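PDB 3MWF: iron-regulated ABC transporter siderophore-binding protein SirA from Staphylococcus aureus subsp. aureus, which binds the iron-loaded siderophore staphyloferrin B and probably delivers it to an ABC transporter for iron uptake. Local coordinates for residues H222-K227 and D264-I269. Numbering follows the deposited sequence.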
ATOM      1  N   HIS A 222       3.609  10.121  17.558  1.00 15.14           N
ATOM      2  CA  HIS A 222       3.271  10.881  16.355  1.00 15.76           C
ATOM      3  C   HIS A 222       2.159  10.158  15.592  1.00 15.17           C
ATOM      4  O   HIS A 222       2.203   8.925  15.456  1.00 15.11           O
ATOM      5  CB  HIS A 222       4.502  11.013  15.449  1.00 16.65           C
ATOM      6  CG  HIS A 222       4.366  12.105  14.436  1.00 16.61           C
ATOM      7  ND1 HIS A 222       4.940  13.350  14.605  1.00 17.58           N
ATOM      8  CD2 HIS A 222       3.663  12.162  13.280  1.00 16.20           C
ATOM      9  CE1 HIS A 222       4.589  14.131  13.593  1.00 19.52           C
ATOM     10  NE2 HIS A 222       3.821  13.430  12.770  1.00 19.69           N
ATOM     11  N   ILE A 223       1.220  10.934  15.055  1.00 15.05           N
ATOM     12  CA  ILE A 223       0.069  10.364  14.346  1.00 14.33           C
ATOM     13  C   ILE A 223       0.030  10.922  12.940  1.00 14.67           C
ATOM     14  O   ILE A 223       0.175  12.126  12.739  1.00 14.03           O
ATOM     15  CB  ILE A 223      -1.261  10.645  15.107  1.00 14.46           C
ATOM     16  CG1 ILE A 223      -1.298   9.868  16.434  1.00 13.49           C
ATOM     17  CG2 ILE A 223      -2.508  10.334  14.214  1.00 15.26           C
ATOM     18  CD1 ILE A 223      -2.529  10.188  17.315  1.00 12.81           C
ATOM     19  N   PHE A 224      -0.154  10.030  11.968  1.00 14.00           N
ATOM     20  CA  PHE A 224      -0.184  10.393  10.566  1.00 14.36           C
ATOM     21  C   PHE A 224      -1.611  10.257  10.120  1.00 14.48           C
ATOM     22  O   PHE A 224      -2.182   9.164  10.213  1.00 15.49           O
ATOM     23  CB  PHE A 224       0.734   9.426   9.811  1.00 14.55           C
ATOM     24  CG  PHE A 224       2.167   9.523  10.244  1.00 15.12           C
ATOM     25  CD1 PHE A 224       2.971  10.556   9.748  1.00 17.70           C
ATOM     26  CD2 PHE A 224       2.703   8.643  11.199  1.00 14.26           C
ATOM     27  CE1 PHE A 224       4.283  10.684  10.159  1.00 16.73           C
ATOM     28  CE2 PHE A 224       4.033   8.746  11.614  1.00 17.06           C
ATOM     29  CZ  PHE A 224       4.834   9.781  11.088  1.00 17.20           C
ATOM     30  N   VAL A 225      -2.204  11.357   9.661  1.00 13.86           N
ATOM     31  CA  VAL A 225      -3.625  11.335   9.295  1.00 14.72           C
ATOM     32  C   VAL A 225      -3.833  11.292   7.777  1.00 15.00           C
ATOM     33  O   VAL A 225      -3.324  12.159   7.064  1.00 15.18           O
ATOM     34  CB  VAL A 225      -4.352  12.561   9.892  1.00 14.05           C
ATOM     35  CG1 VAL A 225      -5.791  12.655   9.400  1.00 16.71           C
ATOM     36  CG2 VAL A 225      -4.338  12.491  11.411  1.00 15.83           C
ATOM     37  N   VAL A 226      -4.615  10.321   7.306  1.00 14.23           N
ATOM     38  CA  VAL A 226      -4.915  10.163   5.866  1.00 14.11           C
ATOM     39  C   VAL A 226      -6.412  10.278   5.657  1.00 14.42           C
ATOM     40  O   VAL A 226      -7.191   9.539   6.267  1.00 14.17           O
ATOM     41  CB  VAL A 226      -4.444   8.787   5.324  1.00 15.11           C
ATOM     42  CG1 VAL A 226      -4.678   8.695   3.810  1.00 14.99           C
ATOM     43  CG2 VAL A 226      -2.987   8.514   5.631  1.00 16.08           C
ATOM     44  N   LYS A 227      -6.839  11.228   4.819  1.00 14.41           N
ATOM     45  CA  LYS A 227      -8.263  11.370   4.490  1.00 13.92           C
ATOM     46  C   LYS A 227      -8.441  10.613   3.177  1.00 14.07           C
ATOM     47  O   LYS A 227      -7.854  10.993   2.162  1.00 15.07           O
ATOM     48  CB  LYS A 227      -8.612  12.856   4.320  1.00 14.98           C
ATOM     49  CG  LYS A 227      -8.781  13.559   5.665  1.00 18.65           C
ATOM     50  CD  LYS A 227      -9.103  15.049   5.481  1.00 27.09           C
ATOM     51  CE  LYS A 227      -7.874  15.859   5.128  1.00 30.18           C
ATOM     52  NZ  LYS A 227      -6.964  16.038   6.322  1.00 35.56           N
ATOM     53  N   ASP A 264      -0.987  16.091   9.177  1.00 22.40           N
ATOM     54  CA  ASP A 264      -2.315  16.158   8.611  1.00 25.33           C
ATOM     55  C   ASP A 264      -2.192  16.237   7.100  1.00 25.54           C
ATOM     56  O   ASP A 264      -1.113  16.453   6.589  1.00 25.52           O
ATOM     57  CB  ASP A 264      -3.006  17.437   9.116  1.00 26.55           C
ATOM     58  CG  ASP A 264      -4.429  17.198   9.486  1.00 31.71           C
ATOM     59  OD1 ASP A 264      -5.032  16.237   8.944  1.00 34.11           O
ATOM     60  OD2 ASP A 264      -4.956  17.973  10.331  1.00 37.27           O
ATOM     61  N   ASP A 265      -3.305  16.090   6.395  1.00 27.60           N
ATOM     62  CA  ASP A 265      -3.290  16.138   4.917  1.00 29.06           C
ATOM     63  C   ASP A 265      -2.062  15.502   4.243  1.00 27.55           C
ATOM     64  O   ASP A 265      -1.250  16.156   3.589  1.00 29.82           O
ATOM     65  CB  ASP A 265      -3.490  17.556   4.412  1.00 30.27           C
ATOM     66  CG  ASP A 265      -4.902  17.797   3.963  1.00 34.77           C
ATOM     67  OD1 ASP A 265      -5.767  18.017   4.852  1.00 38.77           O
ATOM     68  OD2 ASP A 265      -5.142  17.747   2.736  1.00 37.39           O
ATOM     69  N   LEU A 266      -1.923  14.216   4.465  1.00 24.68           N
ATOM     70  CA  LEU A 266      -0.930  13.430   3.782  1.00 21.55           C
ATOM     71  C   LEU A 266      -1.550  12.997   2.462  1.00 19.92           C
ATOM     72  O   LEU A 266      -2.766  12.894   2.375  1.00 20.68           O
ATOM     73  CB  LEU A 266      -0.621  12.216   4.637  1.00 21.05           C
ATOM     74  CG  LEU A 266      -0.067  12.563   6.019  1.00 19.85           C
ATOM     75  CD1 LEU A 266       0.027  11.288   6.826  1.00 20.17           C
ATOM     76  CD2 LEU A 266       1.304  13.215   5.873  1.00 20.64           C
ATOM     77  N   ASP A 267      -0.722  12.738   1.463  1.00 17.25           N
ATOM     78  CA  ASP A 267      -1.231  12.316   0.157  1.00 15.84           C
ATOM     79  C   ASP A 267      -1.699  10.873   0.255  1.00 14.64           C
ATOM     80  O   ASP A 267      -0.875   9.978   0.465  1.00 13.46           O
ATOM     81  CB  ASP A 267      -0.124  12.411  -0.893  1.00 16.14           C
ATOM     82  CG  ASP A 267      -0.669  12.374  -2.285  1.00 20.23           C
ATOM     83  OD1 ASP A 267      -1.498  11.486  -2.620  1.00 21.31           O
ATOM     84  OD2 ASP A 267      -0.318  13.270  -3.059  1.00 24.34           O
ATOM     85  N   GLU A 268      -2.998  10.650   0.093  1.00 13.43           N
ATOM     86  CA  GLU A 268      -3.542   9.267   0.158  1.00 12.62           C
ATOM     87  C   GLU A 268      -2.907   8.310  -0.856  1.00 12.71           C
ATOM     88  O   GLU A 268      -2.873   7.095  -0.620  1.00 11.98           O
ATOM     89  CB  GLU A 268      -5.075   9.257  -0.006  1.00 12.06           C
ATOM     90  CG  GLU A 268      -5.530   9.796  -1.394  1.00 11.45           C
ATOM     91  CD  GLU A 268      -7.027   9.814  -1.582  1.00 12.44           C
ATOM     92  OE1 GLU A 268      -7.779   8.996  -1.021  1.00 13.97           O
ATOM     93  OE2 GLU A 268      -7.483  10.688  -2.334  1.00 14.96           O
ATOM     94  N   ILE A 269      -2.429   8.834  -1.994  1.00 11.98           N
ATOM     95  CA  ILE A 269      -1.857   7.948  -3.026  1.00 12.34           C
ATOM     96  C   ILE A 269      -0.537   7.362  -2.543  1.00 12.82           C
ATOM     97  O   ILE A 269      -0.336   6.150  -2.584  1.00 13.00           O
ATOM     98  CB  ILE A 269      -1.695   8.692  -4.370  1.00 12.02           C
ATOM     99  CG1 ILE A 269      -3.071   9.142  -4.839  1.00 14.28           C
ATOM    100  CG2 ILE A 269      -1.023   7.787  -5.413  1.00 14.43           C
ATOM    101  CD1 ILE A 269      -2.997  10.118  -6.047  1.00 16.18           C
TER
HETATM  102  O   HOH W   1      -5.136  12.916   3.407  1.00 26.04           O
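Leu266 fills the tight half of this contact, its CD1 packing 3.6 Å from Phe224 CB and lying at the edge of the phenyl ring, near the ring plane. The same side chain covers the strand backbone: Leu266 CG sits 3.4 Å from Val225 O, and CD1 is almost as near. Phe224, Val226 and Leu266 are buried here, and Trp271 of helix 268-273 touches the Phe224 ring and Leu266. Farther along, Val226 CG1, anti to its backbone N (chi1 -176°), reaches Glu268 CB at 3.9 Å, the two side chains crossing at about a right angle; the carboxylate of Glu268 turns to Ser228 OG.

The other half is polar and more open, with both aspartates exposed and Lys227 partly so. Bends at chi3 and chi4 (-78° and -73°) fold the end of Lys227, and its NZ donates to Asp265 OD1 at 2.7 Å, meeting that oxygen from above the carboxylate plane. A longer, looser salt bridge joins Lys227 NZ to Asp264 OD1 (3.3 Å); Asp264 OD1 also accepts from Asp265 N, and Glu242 is a further partner of the ammonium. No direct backbone hydrogen bond links the two segments; a water bridges them instead, accepting from Lys227 N and donating to Leu266 O, with the water O 2.6 Å from Leu266 O.

Strands 222-227 and 262-263 are parallel neighbours; beyond the second, 264-267 leads into helix 268-273, N-capped by Asp267 OD1 through Ile269 N. This strand-to-helix passage toward the ligand cleft belongs to the C-terminal lobe of a siderophore-binding protein, and Asn272 and Leu273 of the helix line the staphyloferrin B pocket.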